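Local coordinates for 450aa long hypothetical fmu protein (Pyrococcus horikoshii, PDB 2YXL) that probably methylates cytosine at its C5 position in RNA, using S-adenosyl-L-methionine as methyl donor, at residues S31-K35 with T54-Y58; I28-Q32 with K348-L352. The contacts are given in a common frame with arbitrary orientation. Numbering follows the deposited sequence.

Interactions 1 and 2 start from the same piece of chain, share Ser-31 and Gln-32, and have centres 8 Å apart. Gln-32 joins them: its amide nitrogen goes to Asn-349 in interaction 2, its amide oxygen to Tyr-58 in interaction 1. Tyr-58 also packs on the far loop, with its CD2 3.8 Å from CD of Pro-350. Interaction 1 holds two N-terminal helices together; interaction 2 joins that region to the methyltransferase domain, near its cofactor site. In interaction 2 the Lys-348 side chain is about 9 Å from the bound sinefungin and that of Asn-349 about 8 Å from that of Cys-390, the predicted nucleophile; in interaction 1 the Gln-32 side chain is about 13 Å from the sinefungin.

Interaction 1: S31-K35 with T54-Y58; sequences SQYAK and TMIFY
Phe-57 lays one face of its ring under the aliphatic part of Lys-35, whose CD sits 4.0 Å from the ring centroid, 24° off the normal: a CH-pi contact, with CD of Lys-35 3.8 Å from CD1 of Phe-57. Residues 32-35 are helical, as is all of 54-58, which lies within the long helix 47-75, and the closest CA atoms across the segments are those of Lys-35 and Thr-54, 7.9 Å apart. Phe-57 (chi1 t) points toward the other segment and reaches Ser-31 with its tip: CZ lies 3.7 Å from CB of Ser-31 and 3.5 Å from its O, which accepts the helical bond from N of Lys-35 at 3.0 Å.

Two hydrogen bonds add to this apolar contact. Lys-35 leaves its backbone with chi1 and chi2 both t, then bends through p at chi3 and chi4, bringing NZ to 3.1 Å from OG1 of Thr-54; that hydroxyl (chi1 m) is also bonded to the carbonyl of Asn-50, one turn earlier. Tyr-58 (chi1 m) donates from OH to OE1 of Gln-32 at 3.2 Å, the oxygen lying near the ring plane, while NE2 of Gln-32 is bonded to Asn-349. OG of Ser-31 turns to Glu-351.

The result is a helix-helix contact combining a CH-pi contact with two side-chain hydrogen bonds, burying 299 Å² in all. Helices 32-41 and 47-75 follow one another in the N-terminal helical region, and helix 12-24 packs against both, placing Ala-21 and Ile-22 on Phe-57 and Leu-24 on Ala-34.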
ATOM      1  N   SER A  31      -0.383   3.179   6.384  1.00 41.16           N
ATOM      2  CA  SER A  31      -0.514   4.436   7.134  1.00 41.39           C
ATOM      3  C   SER A  31      -1.889   5.122   7.046  1.00 41.43           C
ATOM      4  O   SER A  31      -2.193   6.007   7.848  1.00 41.39           O
ATOM      5  CB  SER A  31       0.596   5.413   6.733  1.00 41.40           C
ATOM      6  OG  SER A  31       0.532   5.721   5.349  1.00 41.98           O
ATOM      7  N   GLN A  32      -2.702   4.712   6.076  1.00 41.49           N
ATOM      8  CA  GLN A  32      -4.077   5.200   5.939  1.00 41.65           C
ATOM      9  C   GLN A  32      -4.899   4.951   7.204  1.00 41.48           C
ATOM     10  O   GLN A  32      -5.669   5.814   7.627  1.00 41.41           O
ATOM     11  CB  GLN A  32      -4.769   4.550   4.735  1.00 41.73           C
ATOM     12  CG  GLN A  32      -4.389   5.142   3.379  1.00 42.65           C
ATOM     13  CD  GLN A  32      -3.162   4.494   2.729  1.00 44.25           C
ATOM     14  OE1 GLN A  32      -2.786   4.854   1.608  1.00 44.69           O
ATOM     15  NE2 GLN A  32      -2.539   3.540   3.421  1.00 44.21           N
ATOM     16  N   TYR A  33      -4.727   3.767   7.795  1.00 41.44           N
ATOM     17  CA  TYR A  33      -5.385   3.400   9.054  1.00 41.41           C
ATOM     18  C   TYR A  33      -4.987   4.348  10.187  1.00 41.26           C
ATOM     19  O   TYR A  33      -5.802   4.668  11.055  1.00 41.11           O
ATOM     20  CB  TYR A  33      -5.039   1.958   9.447  1.00 41.58           C
ATOM     21  CG  TYR A  33      -5.779   0.886   8.675  1.00 41.74           C
ATOM     22  CD1 TYR A  33      -6.890   0.246   9.226  1.00 42.01           C
ATOM     23  CD2 TYR A  33      -5.358   0.495   7.403  1.00 42.03           C
ATOM     24  CE1 TYR A  33      -7.573  -0.748   8.525  1.00 42.12           C
ATOM     25  CE2 TYR A  33      -6.032  -0.498   6.691  1.00 42.10           C
ATOM     26  CZ  TYR A  33      -7.139  -1.114   7.257  1.00 42.11           C
ATOM     27  OH  TYR A  33      -7.808  -2.096   6.559  1.00 41.98           O
ATOM     28  N   ALA A  34      -3.733   4.787  10.167  1.00 41.17           N
ATOM     29  CA  ALA A  34      -3.219   5.732  11.152  1.00 41.24           C
ATOM     30  C   ALA A  34      -3.817   7.123  10.953  1.00 41.25           C
ATOM     31  O   ALA A  34      -4.185   7.792  11.922  1.00 41.00           O
ATOM     32  CB  ALA A  34      -1.702   5.788  11.089  1.00 41.14           C
ATOM     33  N   LYS A  35      -3.913   7.543   9.692  1.00 41.44           N
ATOM     34  CA  LYS A  35      -4.510   8.825   9.346  1.00 41.76           C
ATOM     35  C   LYS A  35      -5.973   8.859   9.770  1.00 41.94           C
ATOM     36  O   LYS A  35      -6.414   9.823  10.390  1.00 41.94           O
ATOM     37  CB  LYS A  35      -4.373   9.107   7.849  1.00 41.77           C
ATOM     38  CG  LYS A  35      -4.788  10.518   7.438  1.00 41.84           C
ATOM     39  CD  LYS A  35      -4.644  10.745   5.936  1.00 41.91           C
ATOM     40  CE  LYS A  35      -5.770  10.089   5.141  1.00 42.45           C
ATOM     41  NZ  LYS A  35      -7.083  10.767   5.346  1.00 42.61           N
ATOM     42  N   THR A  54      -4.779  15.812   4.813  1.00 36.54           N
ATOM     43  CA  THR A  54      -4.482  14.609   4.030  1.00 36.34           C
ATOM     44  C   THR A  54      -3.375  14.890   3.013  1.00 36.23           C
ATOM     45  O   THR A  54      -2.451  14.090   2.851  1.00 36.18           O
ATOM     46  CB  THR A  54      -5.749  14.065   3.320  1.00 36.32           C
ATOM     47  OG1 THR A  54      -6.700  13.647   4.305  1.00 36.45           O
ATOM     48  CG2 THR A  54      -5.426  12.879   2.415  1.00 36.07           C
ATOM     49  N   MET A  55      -3.476  16.035   2.342  1.00 36.09           N
ATOM     50  CA  MET A  55      -2.453  16.485   1.402  1.00 35.96           C
ATOM     51  C   MET A  55      -1.089  16.622   2.093  1.00 35.54           C
ATOM     52  O   MET A  55      -0.075  16.164   1.563  1.00 35.57           O
ATOM     53  CB  MET A  55      -2.891  17.801   0.739  1.00 36.17           C
ATOM     54  CG  MET A  55      -1.897  18.402  -0.254  1.00 37.08           C
ATOM     55  SD  MET A  55      -0.592  19.373   0.540  1.00 39.85           S
ATOM     56  CE  MET A  55      -1.491  20.846   1.046  1.00 39.15           C
ATOM     57  N   ILE A  56      -1.075  17.242   3.273  1.00 35.04           N
ATOM     58  CA  ILE A  56       0.154  17.403   4.058  1.00 34.58           C
ATOM     59  C   ILE A  56       0.705  16.040   4.499  1.00 34.55           C
ATOM     60  O   ILE A  56       1.912  15.791   4.405  1.00 34.35           O
ATOM     61  CB  ILE A  56      -0.058  18.349   5.275  1.00 34.60           C
ATOM     62  CG1 ILE A  56      -0.344  19.781   4.793  1.00 34.38           C
ATOM     63  CG2 ILE A  56       1.158  18.328   6.216  1.00 34.21           C
ATOM     64  CD1 ILE A  56      -0.749  20.751   5.892  1.00 34.20           C
ATOM     65  N   PHE A  57      -0.192  15.167   4.955  1.00 34.45           N
ATOM     66  CA  PHE A  57       0.149  13.804   5.358  1.00 34.43           C
ATOM     67  C   PHE A  57       0.967  13.085   4.285  1.00 34.43           C
ATOM     68  O   PHE A  57       2.066  12.598   4.561  1.00 34.63           O
ATOM     69  CB  PHE A  57      -1.128  13.020   5.692  1.00 34.47           C
ATOM     70  CG  PHE A  57      -0.883  11.602   6.129  1.00 34.77           C
ATOM     71  CD1 PHE A  57      -0.964  10.554   5.212  1.00 34.97           C
ATOM     72  CD2 PHE A  57      -0.587  11.309   7.459  1.00 34.80           C
ATOM     73  CE1 PHE A  57      -0.742   9.234   5.611  1.00 35.08           C
ATOM     74  CE2 PHE A  57      -0.365   9.994   7.869  1.00 34.96           C
ATOM     75  CZ  PHE A  57      -0.445   8.953   6.941  1.00 35.15           C
ATOM     76  N   TYR A  58       0.439  13.037   3.065  1.00 34.28           N
ATOM     77  CA  TYR A  58       1.128  12.375   1.957  1.00 34.32           C
ATOM     78  C   TYR A  58       2.367  13.119   1.465  1.00 34.14           C
ATOM     79  O   TYR A  58       3.290  12.501   0.941  1.00 34.29           O
ATOM     80  CB  TYR A  58       0.169  12.095   0.792  1.00 34.51           C
ATOM     81  CG  TYR A  58      -0.817  10.984   1.075  1.00 34.61           C
ATOM     82  CD1 TYR A  58      -2.189  11.232   1.081  1.00 34.33           C
ATOM     83  CD2 TYR A  58      -0.377   9.685   1.352  1.00 34.58           C
ATOM     84  CE1 TYR A  58      -3.101  10.216   1.343  1.00 34.79           C
ATOM     85  CE2 TYR A  58      -1.280   8.661   1.621  1.00 34.84           C
ATOM     86  CZ  TYR A  58      -2.640   8.933   1.613  1.00 35.20           C
ATOM     87  OH  TYR A  58      -3.543   7.929   1.873  1.00 35.46           O
TER

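Interaction 2: I28-Q32 with K348-L352; sequences IKPSQ and KNPEL
Glu-351 OE2 accepts twice across this loop-to-loop contact: from NZ of Lys-29 at 3.0 Å, a salt bridge, and from OG of Ser-31, also at 3.0 Å. Glu-351 (chi1 p, chi2 m) and Ser-31 (chi1 p) point toward each other's segments; Lys-29 sets out sideways (chi1 and chi2 m, then t, t) and NZ also donates to the carbonyl of Gly-25. Residues 28-30 run extended (Lys-29 phi/psi -122/139, Pro-30 -71/153), with a cis peptide before Pro-30, and the chain turns at Ser-31 (-62/-16). The closest CA atoms are CA of Pro-30 and CA of Asn-349, 7.2 Å apart; CB of Pro-30 is 3.7 Å from OD1 of Asn-349. Facing it, Asn-349 to Leu-352 form a type I beta turn, closed by N of Leu-352 to O of Asn-349 at 3.2 Å. This turn follows strand 331-337 in the Rossmann-like, class I methyltransferase domain, so the contact joins that domain to the N-terminal helical region. Gln-32 (chi1 m, chi2 p) gives NE2 to OD1 of Asn-349 (3.0 Å, 160° at hydrogen). Its OE1, 3.3 Å from O of Lys-348, another acceptor, instead takes the hydroxyl of Tyr-58. Lys-348, all four chi angles t, sends NZ to a salt bridge with Glu-245.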
ATOM      1  N   ILE A  28       1.610   1.920  12.550  1.00 39.57           N
ATOM      2  CA  ILE A  28       0.433   1.293  11.950  1.00 39.78           C
ATOM      3  C   ILE A  28       0.534   1.323  10.424  1.00 39.98           C
ATOM      4  O   ILE A  28       0.602   2.393   9.814  1.00 40.02           O
ATOM      5  CB  ILE A  28      -0.892   1.936  12.444  1.00 39.81           C
ATOM      6  CG1 ILE A  28      -1.033   1.762  13.962  1.00 39.80           C
ATOM      7  CG2 ILE A  28      -2.096   1.332  11.711  1.00 39.59           C
ATOM      8  CD1 ILE A  28      -2.118   2.614  14.602  1.00 39.82           C
ATOM      9  N   LYS A  29       0.558   0.136   9.825  1.00 40.20           N
ATOM     10  CA  LYS A  29       0.661  -0.011   8.376  1.00 40.52           C
ATOM     11  C   LYS A  29      -0.529  -0.801   7.831  1.00 40.69           C
ATOM     12  O   LYS A  29      -0.950  -1.779   8.451  1.00 40.83           O
ATOM     13  CB  LYS A  29       1.981  -0.695   7.985  1.00 40.57           C
ATOM     14  CG  LYS A  29       3.255   0.081   8.344  1.00 40.97           C
ATOM     15  CD  LYS A  29       3.344   1.437   7.635  1.00 41.27           C
ATOM     16  CE  LYS A  29       4.691   2.096   7.895  1.00 41.75           C
ATOM     17  NZ  LYS A  29       4.732   3.527   7.473  1.00 41.81           N
ATOM     18  N   PRO A  30      -1.088  -0.378   6.677  1.00 40.84           N
ATOM     19  CA  PRO A  30      -0.710   0.817   5.917  1.00 40.85           C
ATOM     20  C   PRO A  30      -1.118   2.099   6.640  1.00 40.97           C
ATOM     21  O   PRO A  30      -2.082   2.093   7.410  1.00 40.96           O
ATOM     22  CB  PRO A  30      -1.480   0.657   4.606  1.00 40.88           C
ATOM     23  CG  PRO A  30      -2.651  -0.192   4.953  1.00 40.91           C
ATOM     24  CD  PRO A  30      -2.181  -1.123   6.024  1.00 40.76           C
ATOM     25  N   SER A  31      -0.383   3.179   6.384  1.00 41.16           N
ATOM     26  CA  SER A  31      -0.514   4.436   7.134  1.00 41.39           C
ATOM     27  C   SER A  31      -1.889   5.122   7.046  1.00 41.43           C
ATOM     28  O   SER A  31      -2.193   6.007   7.848  1.00 41.39           O
ATOM     29  CB  SER A  31       0.596   5.413   6.733  1.00 41.40           C
ATOM     30  OG  SER A  31       0.532   5.721   5.349  1.00 41.98           O
ATOM     31  N   GLN A  32      -2.702   4.712   6.076  1.00 41.49           N
ATOM     32  CA  GLN A  32      -4.077   5.200   5.939  1.00 41.65           C
ATOM     33  C   GLN A  32      -4.899   4.951   7.204  1.00 41.48           C
ATOM     34  O   GLN A  32      -5.669   5.814   7.627  1.00 41.41           O
ATOM     35  CB  GLN A  32      -4.769   4.550   4.735  1.00 41.73           C
ATOM     36  CG  GLN A  32      -4.389   5.142   3.379  1.00 42.65           C
ATOM     37  CD  GLN A  32      -3.162   4.494   2.729  1.00 44.25           C
ATOM     38  OE1 GLN A  32      -2.786   4.854   1.608  1.00 44.69           O
ATOM     39  NE2 GLN A  32      -2.539   3.540   3.421  1.00 44.21           N
ATOM     40  N   LYS A 348       0.909   4.882  -3.687  1.00 34.76           N
ATOM     41  CA  LYS A 348      -0.177   4.714  -2.726  1.00 35.12           C
ATOM     42  C   LYS A 348       0.309   4.875  -1.280  1.00 34.81           C
ATOM     43  O   LYS A 348      -0.346   5.542  -0.473  1.00 34.91           O
ATOM     44  CB  LYS A 348      -0.830   3.343  -2.932  1.00 35.24           C
ATOM     45  CG  LYS A 348      -2.042   3.061  -2.057  1.00 36.20           C
ATOM     46  CD  LYS A 348      -2.425   1.585  -2.115  1.00 36.19           C
ATOM     47  CE  LYS A 348      -3.665   1.301  -1.274  1.00 37.58           C
ATOM     48  NZ  LYS A 348      -4.245  -0.031  -1.607  1.00 38.42           N
ATOM     49  N   ASN A 349       1.441   4.252  -0.955  1.00 34.55           N
ATOM     50  CA  ASN A 349       2.081   4.419   0.353  1.00 34.29           C
ATOM     51  C   ASN A 349       3.463   5.030   0.161  1.00 34.12           C
ATOM     52  O   ASN A 349       4.469   4.317   0.164  1.00 34.09           O
ATOM     53  CB  ASN A 349       2.199   3.086   1.096  1.00 34.34           C
ATOM     54  CG  ASN A 349       0.878   2.367   1.227  1.00 34.48           C
ATOM     55  OD1 ASN A 349      -0.014   2.802   1.957  1.00 34.78           O
ATOM     56  ND2 ASN A 349       0.753   1.241   0.533  1.00 34.72           N
ATOM     57  N   PRO A 350       3.519   6.362   0.003  1.00 33.92           N
ATOM     58  CA  PRO A 350       4.736   7.024  -0.460  1.00 33.82           C
ATOM     59  C   PRO A 350       5.961   6.815   0.434  1.00 33.76           C
ATOM     60  O   PRO A 350       7.081   6.769  -0.075  1.00 33.66           O
ATOM     61  CB  PRO A 350       4.333   8.500  -0.503  1.00 33.79           C
ATOM     62  CG  PRO A 350       2.846   8.485  -0.594  1.00 33.81           C
ATOM     63  CD  PRO A 350       2.439   7.332   0.251  1.00 33.71           C
ATOM     64  N   GLU A 351       5.748   6.673   1.739  1.00 33.70           N
ATOM     65  CA  GLU A 351       6.863   6.547   2.688  1.00 33.75           C
ATOM     66  C   GLU A 351       7.704   5.278   2.508  1.00 33.79           C
ATOM     67  O   GLU A 351       8.858   5.235   2.940  1.00 33.79           O
ATOM     68  CB  GLU A 351       6.382   6.683   4.141  1.00 33.69           C
ATOM     69  CG  GLU A 351       5.632   5.480   4.708  1.00 33.73           C
ATOM     70  CD  GLU A 351       4.138   5.495   4.426  1.00 34.02           C
ATOM     71  OE1 GLU A 351       3.703   6.081   3.408  1.00 34.40           O
ATOM     72  OE2 GLU A 351       3.392   4.903   5.233  1.00 34.23           O
ATOM     73  N   LEU A 352       7.133   4.267   1.850  1.00 33.80           N
ATOM     74  CA  LEU A 352       7.826   2.999   1.611  1.00 33.97           C
ATOM     75  C   LEU A 352       9.129   3.157   0.833  1.00 33.98           C
ATOM     76  O   LEU A 352      10.085   2.407   1.063  1.00 33.93           O
ATOM     77  CB  LEU A 352       6.909   1.978   0.925  1.00 33.98           C
ATOM     78  CG  LEU A 352       5.807   1.346   1.787  1.00 34.58           C
ATOM     79  CD1 LEU A 352       5.050   0.291   1.002  1.00 35.25           C
ATOM     80  CD2 LEU A 352       6.363   0.745   3.076  1.00 35.27           C
TER